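Local structure of acetyltransferase, GNAT family (Bacillus anthracis str. Sterne, 3FBU) at residues H82-G87 against K113-H118; R119-C124 against E159-I164. The protein probably transfers an acetyl group from acetyl-coenzyme A to a substrate not yet identified, as in other GNAT-family acetyltransferases, and binds coenzyme A. All coordinates share one frame; numbering follows the deposited sequence.

Contact 1. Residues H82-G87 against K113-H118; sequences HTYEIG and KEMKLH
In the beta-alpha-beta unit formed by strand 83-90, helix 99-114 and strand 119-124, the return loop after the helix packs against the start of the first strand. Lys116, with positive phi, is where the chain leaves helical geometry and turns back. One backbone hydrogen bond joins the segments: His118 N donates to His82 O at 2.9 Å. The angle of 149° at the hydrogen makes it moderately bent; the donor lies in the plane of the carbonyl. Tyr84 carries the apolar part. Its ring stands with CG anti to the carbonyl carbon (chi1 -90°), and Leu117 crosses it at about a right angle. Leu117 CD1 sits over one face in a CH-pi contact, 3.9 Å from the Tyr84 ring centroid and displaced toward the CG rim, while Leu117 CD2 lies 3.5 Å from Tyr84 CE2. Met115, its chain bent at chi3 (54°), brings its methyl obliquely to the phenol end, with CE 3.3 Å from Tyr84 OH. The sulfur completes a Met-aromatic contact, SD being 5.4 Å from the Tyr84 centroid. Outside the segments, Lys77 NZ hydrogen-bonds Tyr84 OH and Glu166 OE2 hydrogen-bonds His118 ND1. The buried tyrosine thus divides its chemistry: dispersion contacts hold the ring and a lysine satisfies the hydroxyl. The one inter-segment backbone bond ties His118 to the turn at His82, and Arg119 continues the pairing.

Contact 2. Residues R119-C124 against E159-I164; sequences RIIATC and EYYYAI
The Arg119 guanidinium has Ile121 CG2 over the centre of one face, 3.5 Å above its plane, while Ala163 CB approaches obliquely. Arg119 NH1 in turn meets the edge of the Tyr161 ring, 3.6 Å from Tyr161 CE2. The reach comes from torsions: Arg119 CG is anti to the backbone N (chi1 -173°) and the chain stays extended to NE, so it runs past Ala163; Tyr161 CG is likewise anti to its backbone N. The two side chains run across each other at about a right angle, although their flat groups are tilted by only 24°. Ile121 CG2 also touches the phenol, 3.4 Å from Tyr161 OH, and Thr123 CG2 lies obliquely to the same ring, 3.8 Å from Tyr161 CD1. Glu143 forms a salt bridge with Arg119 NH1, which probably helps hold the charged group over this apolar patch. On the face bearing Ile120, Ala122 and Cys124, Ile164 CG2 meets Ile120 CB at 4.1 Å, and helix 99-114 packs on both isoleucines. Six backbone hydrogen bonds bind the strands in three reciprocal pairs. The straightest, Tyr162 N to Ala122 O (2.8 Å, 174°), runs nearly along the C=O axis; its return bond, Ala122 N to Tyr162 O, has the donor above the carbonyl plane. Alternating hydrogen-bonded and non-hydrogen-bonded pairs, with the short segments' axes approaching to 4.6 Å, define a regular antiparallel ladder within the mixed GNAT-fold sheet.

In the fold
Strand 119-124 ties the two contacts together: contact 1 closes just before it begins, and contact 2 pairs its other edge with strand 155-165. The centres of the two contacts are about 12 Å apart. Between them, strands 83-90 and 119-124 run parallel, with probable hydrogen bonds from Ile121 N to Tyr84 O and from Ile86 N to Ile121 O, both 2.9 Å. Strand 119-124 is therefore flanked by a parallel neighbour and an antiparallel one. Contact 1 lies at the strand's beginning, whereas its far end reaches the cofactor: Thr123 and Cys124 touch coenzyme A, the Cys124 side chain coming within about 4 Å of the ligand.

Contact 1. Residues H82-G87 against K113-H118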
loop_
_atom_site.group_PDB
_atom_site.type_symbol
_atom_site.label_atom_id
_atom_site.label_comp_id
_atom_site.label_asym_id
_atom_site.label_seq_id
_atom_site.Cartn_x
_atom_site.Cartn_y
_atom_site.Cartn_z
ATOM N N HIS A 82 28.790 -15.685 9.414
ATOM C CA HIS A 82 28.846 -15.641 7.953
ATOM C C HIS A 82 27.498 -15.260 7.327
ATOM O O HIS A 82 27.437 -14.944 6.156
ATOM C CB HIS A 82 29.276 -16.976 7.387
ATOM C CG HIS A 82 28.506 -18.132 7.942
ATOM N ND1 HIS A 82 27.205 -18.403 7.578
ATOM C CD2 HIS A 82 28.844 -19.064 8.868
ATOM C CE1 HIS A 82 26.791 -19.480 8.223
ATOM N NE2 HIS A 82 27.765 -19.901 9.016
ATOM N N THR A 83 26.426 -15.363 8.111
ATOM C CA THR A 83 25.072 -15.140 7.618
ATOM C C THR A 83 24.375 -14.172 8.568
ATOM O O THR A 83 24.314 -14.424 9.772
ATOM C CB THR A 83 24.285 -16.454 7.514
ATOM O OG1 THR A 83 24.977 -17.358 6.634
ATOM C CG2 THR A 83 22.871 -16.204 6.936
ATOM N N TYR A 84 23.866 -13.076 8.008
ATOM C CA TYR A 84 23.204 -12.010 8.758
ATOM C C TYR A 84 21.736 -11.947 8.349
ATOM O O TYR A 84 21.340 -12.455 7.291
ATOM C CB TYR A 84 23.843 -10.651 8.444
ATOM C CG TYR A 84 24.977 -10.286 9.349
ATOM C CD1 TYR A 84 25.037 -9.013 9.946
ATOM C CD2 TYR A 84 25.976 -11.205 9.626
ATOM C CE1 TYR A 84 26.066 -8.690 10.802
ATOM C CE2 TYR A 84 27.024 -10.869 10.475
ATOM C CZ TYR A 84 27.053 -9.615 11.049
ATOM O OH TYR A 84 28.100 -9.275 11.902
ATOM N N GLU A 85 20.952 -11.289 9.196
ATOM C CA GLU A 85 19.568 -10.978 8.927
ATOM C C GLU A 85 19.414 -9.453 8.826
ATOM O O GLU A 85 20.057 -8.678 9.593
ATOM C CB GLU A 85 18.680 -11.526 10.042
ATOM C CG GLU A 85 17.230 -11.105 9.941
ATOM C CD GLU A 85 16.313 -11.699 11.001
ATOM O OE1 GLU A 85 16.803 -12.333 11.984
ATOM O OE2 GLU A 85 15.086 -11.517 10.831
ATOM N N ILE A 86 18.587 -9.026 7.878
ATOM C CA ILE A 86 18.313 -7.602 7.607
ATOM C C ILE A 86 16.802 -7.349 7.727
ATOM O O ILE A 86 15.977 -8.223 7.441
ATOM C CB ILE A 86 18.867 -7.166 6.200
ATOM C CG1 ILE A 86 18.893 -5.619 6.000
ATOM C CG2 ILE A 86 18.085 -7.869 5.068
ATOM C CD1 ILE A 86 19.720 -5.168 4.748
ATOM N N GLY A 87 16.477 -6.111 8.104
ATOM C CA GLY A 87 15.132 -5.627 8.237
ATOM C C GLY A 87 15.142 -4.117 8.261
ATOM O O GLY A 87 16.204 -3.490 8.127
ATOM N N LYS A 113 30.768 -6.678 0.606
ATOM C CA LYS A 113 32.039 -6.101 0.140
ATOM C C LYS A 113 32.975 -5.829 1.289
ATOM O O LYS A 113 34.141 -6.225 1.251
ATOM C CB LYS A 113 31.757 -4.850 -0.677
ATOM C CG LYS A 113 31.121 -5.229 -2.007
ATOM C CD LYS A 113 30.125 -4.244 -2.523
ATOM C CE LYS A 113 30.760 -3.211 -3.400
ATOM N NZ LYS A 113 29.692 -2.411 -4.096
ATOM N N GLU A 114 32.465 -5.221 2.347
ATOM C CA GLU A 114 33.331 -4.802 3.448
ATOM C C GLU A 114 33.405 -5.811 4.595
ATOM O O GLU A 114 34.464 -6.009 5.163
ATOM C CB GLU A 114 32.935 -3.398 3.923
ATOM C CG GLU A 114 32.771 -2.358 2.760
ATOM C CD GLU A 114 34.000 -2.227 1.804
ATOM O OE1 GLU A 114 35.150 -2.203 2.300
ATOM O OE2 GLU A 114 33.816 -2.124 0.557
ATOM N N MET A 115 32.284 -6.436 4.948
ATOM C CA MET A 115 32.244 -7.441 6.012
ATOM C C MET A 115 32.488 -8.851 5.489
ATOM O O MET A 115 32.650 -9.769 6.279
ATOM C CB MET A 115 30.903 -7.390 6.747
ATOM C CG MET A 115 30.645 -6.088 7.466
ATOM S SD MET A 115 29.065 -5.920 8.334
ATOM C CE MET A 115 29.057 -7.346 9.390
ATOM N N LYS A 116 32.502 -9.020 4.175
ATOM C CA LYS A 116 32.830 -10.298 3.542
ATOM C C LYS A 116 31.894 -11.423 4.035
ATOM O O LYS A 116 32.311 -12.562 4.242
ATOM C CB LYS A 116 34.314 -10.633 3.773
ATOM C CG LYS A 116 35.224 -9.517 3.265
ATOM C CD LYS A 116 36.697 -9.759 3.507
ATOM C CE LYS A 116 37.494 -8.585 2.872
ATOM N NZ LYS A 116 38.969 -8.644 3.105
ATOM N N LEU A 117 30.620 -11.087 4.194
ATOM C CA LEU A 117 29.603 -12.068 4.558
ATOM C C LEU A 117 29.294 -13.013 3.388
ATOM O O LEU A 117 29.506 -12.664 2.222
ATOM C CB LEU A 117 28.316 -11.355 4.969
ATOM C CG LEU A 117 28.379 -10.444 6.187
ATOM C CD1 LEU A 117 27.022 -9.699 6.401
ATOM C CD2 LEU A 117 28.774 -11.200 7.436
ATOM N N HIS A 118 28.759 -14.193 3.716
ATOM C CA HIS A 118 28.355 -15.161 2.705
ATOM C C HIS A 118 26.910 -15.018 2.245
ATOM O O HIS A 118 26.568 -15.241 1.048
ATOM C CB HIS A 118 28.544 -16.578 3.242
ATOM C CG HIS A 118 27.936 -17.624 2.365
ATOM N ND1 HIS A 118 28.351 -17.833 1.060
ATOM C CD2 HIS A 118 26.910 -18.486 2.579
ATOM C CE1 HIS A 118 27.621 -18.798 0.525
ATOM N NE2 HIS A 118 26.742 -19.212 1.422
#

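Contact 2. Residues R119-C124 against E159-I164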
loop_
_atom_site.group_PDB
_atom_site.type_symbol
_atom_site.label_atom_id
_atom_site.label_comp_id
_atom_site.label_asym_id
_atom_site.label_seq_id
_atom_site.Cartn_x
_atom_site.Cartn_y
_atom_site.Cartn_z
ATOM N N ARG A 119 26.050 -14.660 3.185
ATOM C CA ARG A 119 24.614 -14.688 2.926
ATOM C C ARG A 119 23.828 -13.748 3.830
ATOM O O ARG A 119 24.196 -13.574 4.904
ATOM C CB ARG A 119 24.094 -16.113 3.105
ATOM C CG ARG A 119 22.616 -16.391 2.714
ATOM C CD ARG A 119 22.380 -17.908 2.725
ATOM N NE ARG A 119 21.008 -18.340 2.578
ATOM C CZ ARG A 119 20.231 -18.778 3.556
ATOM N NH1 ARG A 119 19.018 -19.102 3.293
ATOM N NH2 ARG A 119 20.667 -18.882 4.778
ATOM N N ILE A 120 22.755 -13.148 3.335
ATOM C CA ILE A 120 21.916 -12.265 4.137
ATOM C C ILE A 120 20.452 -12.693 3.897
ATOM O O ILE A 120 20.046 -12.961 2.754
ATOM C CB ILE A 120 22.146 -10.771 3.836
ATOM C CG1 ILE A 120 23.605 -10.355 4.160
ATOM C CG2 ILE A 120 21.160 -9.901 4.614
ATOM C CD1 ILE A 120 24.010 -8.962 3.559
ATOM N N ILE A 121 19.690 -12.796 4.985
ATOM C CA ILE A 121 18.317 -13.258 4.917
ATOM C C ILE A 121 17.402 -12.203 5.517
ATOM O O ILE A 121 17.846 -11.314 6.269
ATOM C CB ILE A 121 18.138 -14.633 5.655
ATOM C CG1 ILE A 121 18.255 -14.503 7.192
ATOM C CG2 ILE A 121 19.139 -15.694 5.072
ATOM C CD1 ILE A 121 16.897 -14.216 7.920
ATOM N N ALA A 122 16.125 -12.344 5.213
ATOM C CA ALA A 122 15.073 -11.500 5.763
ATOM C C ALA A 122 13.766 -12.304 5.791
ATOM O O ALA A 122 13.563 -13.239 4.992
ATOM C CB ALA A 122 14.895 -10.191 4.973
ATOM N N THR A 123 12.878 -11.934 6.709
ATOM C CA THR A 123 11.583 -12.580 6.797
ATOM C C THR A 123 10.489 -11.537 6.911
ATOM O O THR A 123 10.743 -10.393 7.350
ATOM C CB THR A 123 11.451 -13.508 8.026
ATOM O OG1 THR A 123 11.607 -12.753 9.221
ATOM C CG2 THR A 123 12.494 -14.597 7.983
ATOM N N CYS A 124 9.301 -11.923 6.493
ATOM C CA CYS A 124 8.126 -11.102 6.767
ATOM C C CYS A 124 6.835 -11.875 6.566
ATOM O O CYS A 124 6.819 -12.958 6.000
ATOM C CB CYS A 124 8.112 -9.851 5.908
ATOM S SG CYS A 124 7.739 -10.175 4.219
ATOM N N GLU A 159 5.119 -16.883 7.368
ATOM C CA GLU A 159 6.318 -16.104 7.146
ATOM C C GLU A 159 6.850 -16.413 5.762
ATOM O O GLU A 159 6.963 -17.585 5.410
ATOM C CB GLU A 159 7.342 -16.490 8.209
ATOM C CG GLU A 159 8.612 -15.777 8.220
ATOM C CD GLU A 159 9.502 -16.248 9.374
ATOM O OE1 GLU A 159 9.085 -17.170 10.118
ATOM O OE2 GLU A 159 10.580 -15.672 9.562
ATOM N N TYR A 160 7.201 -15.378 5.002
ATOM C CA TYR A 160 8.071 -15.548 3.829
ATOM C C TYR A 160 9.506 -15.402 4.259
ATOM O O TYR A 160 9.818 -14.561 5.097
ATOM C CB TYR A 160 7.826 -14.458 2.797
ATOM C CG TYR A 160 6.575 -14.554 1.950
ATOM C CD1 TYR A 160 6.015 -15.764 1.594
ATOM C CD2 TYR A 160 6.008 -13.393 1.435
ATOM C CE1 TYR A 160 4.881 -15.821 0.785
ATOM C CE2 TYR A 160 4.913 -13.441 0.615
ATOM C CZ TYR A 160 4.342 -14.647 0.303
ATOM O OH TYR A 160 3.238 -14.665 -0.519
ATOM N N TYR A 161 10.385 -16.188 3.643
ATOM C CA TYR A 161 11.797 -16.142 3.905
ATOM C C TYR A 161 12.534 -15.841 2.593
ATOM O O TYR A 161 12.390 -16.569 1.604
ATOM C CB TYR A 161 12.198 -17.507 4.413
ATOM C CG TYR A 161 13.556 -17.655 4.978
ATOM C CD1 TYR A 161 13.753 -17.825 6.347
ATOM C CD2 TYR A 161 14.686 -17.695 4.131
ATOM C CE1 TYR A 161 15.028 -18.034 6.845
ATOM C CE2 TYR A 161 15.937 -17.889 4.627
ATOM C CZ TYR A 161 16.102 -18.065 5.988
ATOM O OH TYR A 161 17.394 -18.262 6.439
ATOM N N TYR A 162 13.287 -14.764 2.616
ATOM C CA TYR A 162 14.090 -14.310 1.486
ATOM C C TYR A 162 15.570 -14.391 1.796
ATOM O O TYR A 162 15.982 -14.282 2.962
ATOM C CB TYR A 162 13.734 -12.854 1.157
ATOM C CG TYR A 162 12.476 -12.674 0.365
ATOM C CD1 TYR A 162 11.236 -12.812 0.969
ATOM C CD2 TYR A 162 12.511 -12.405 -1.010
ATOM C CE1 TYR A 162 10.092 -12.646 0.254
ATOM C CE2 TYR A 162 11.346 -12.241 -1.726
ATOM C CZ TYR A 162 10.139 -12.371 -1.083
ATOM O OH TYR A 162 8.934 -12.226 -1.735
ATOM N N ALA A 163 16.396 -14.557 0.752
ATOM C CA ALA A 163 17.830 -14.629 0.931
ATOM C C ALA A 163 18.572 -14.068 -0.280
ATOM O O ALA A 163 18.065 -14.096 -1.417
ATOM C CB ALA A 163 18.285 -16.073 1.177
ATOM N N ILE A 164 19.778 -13.599 -0.007
ATOM C CA ILE A 164 20.718 -13.221 -1.070
ATOM C C ILE A 164 22.108 -13.694 -0.716
ATOM O O ILE A 164 22.529 -13.657 0.454
ATOM C CB ILE A 164 20.638 -11.718 -1.362
ATOM C CG1 ILE A 164 21.456 -11.353 -2.611
ATOM C CG2 ILE A 164 21.095 -10.859 -0.119
ATOM C CD1 ILE A 164 21.209 -9.870 -3.090
#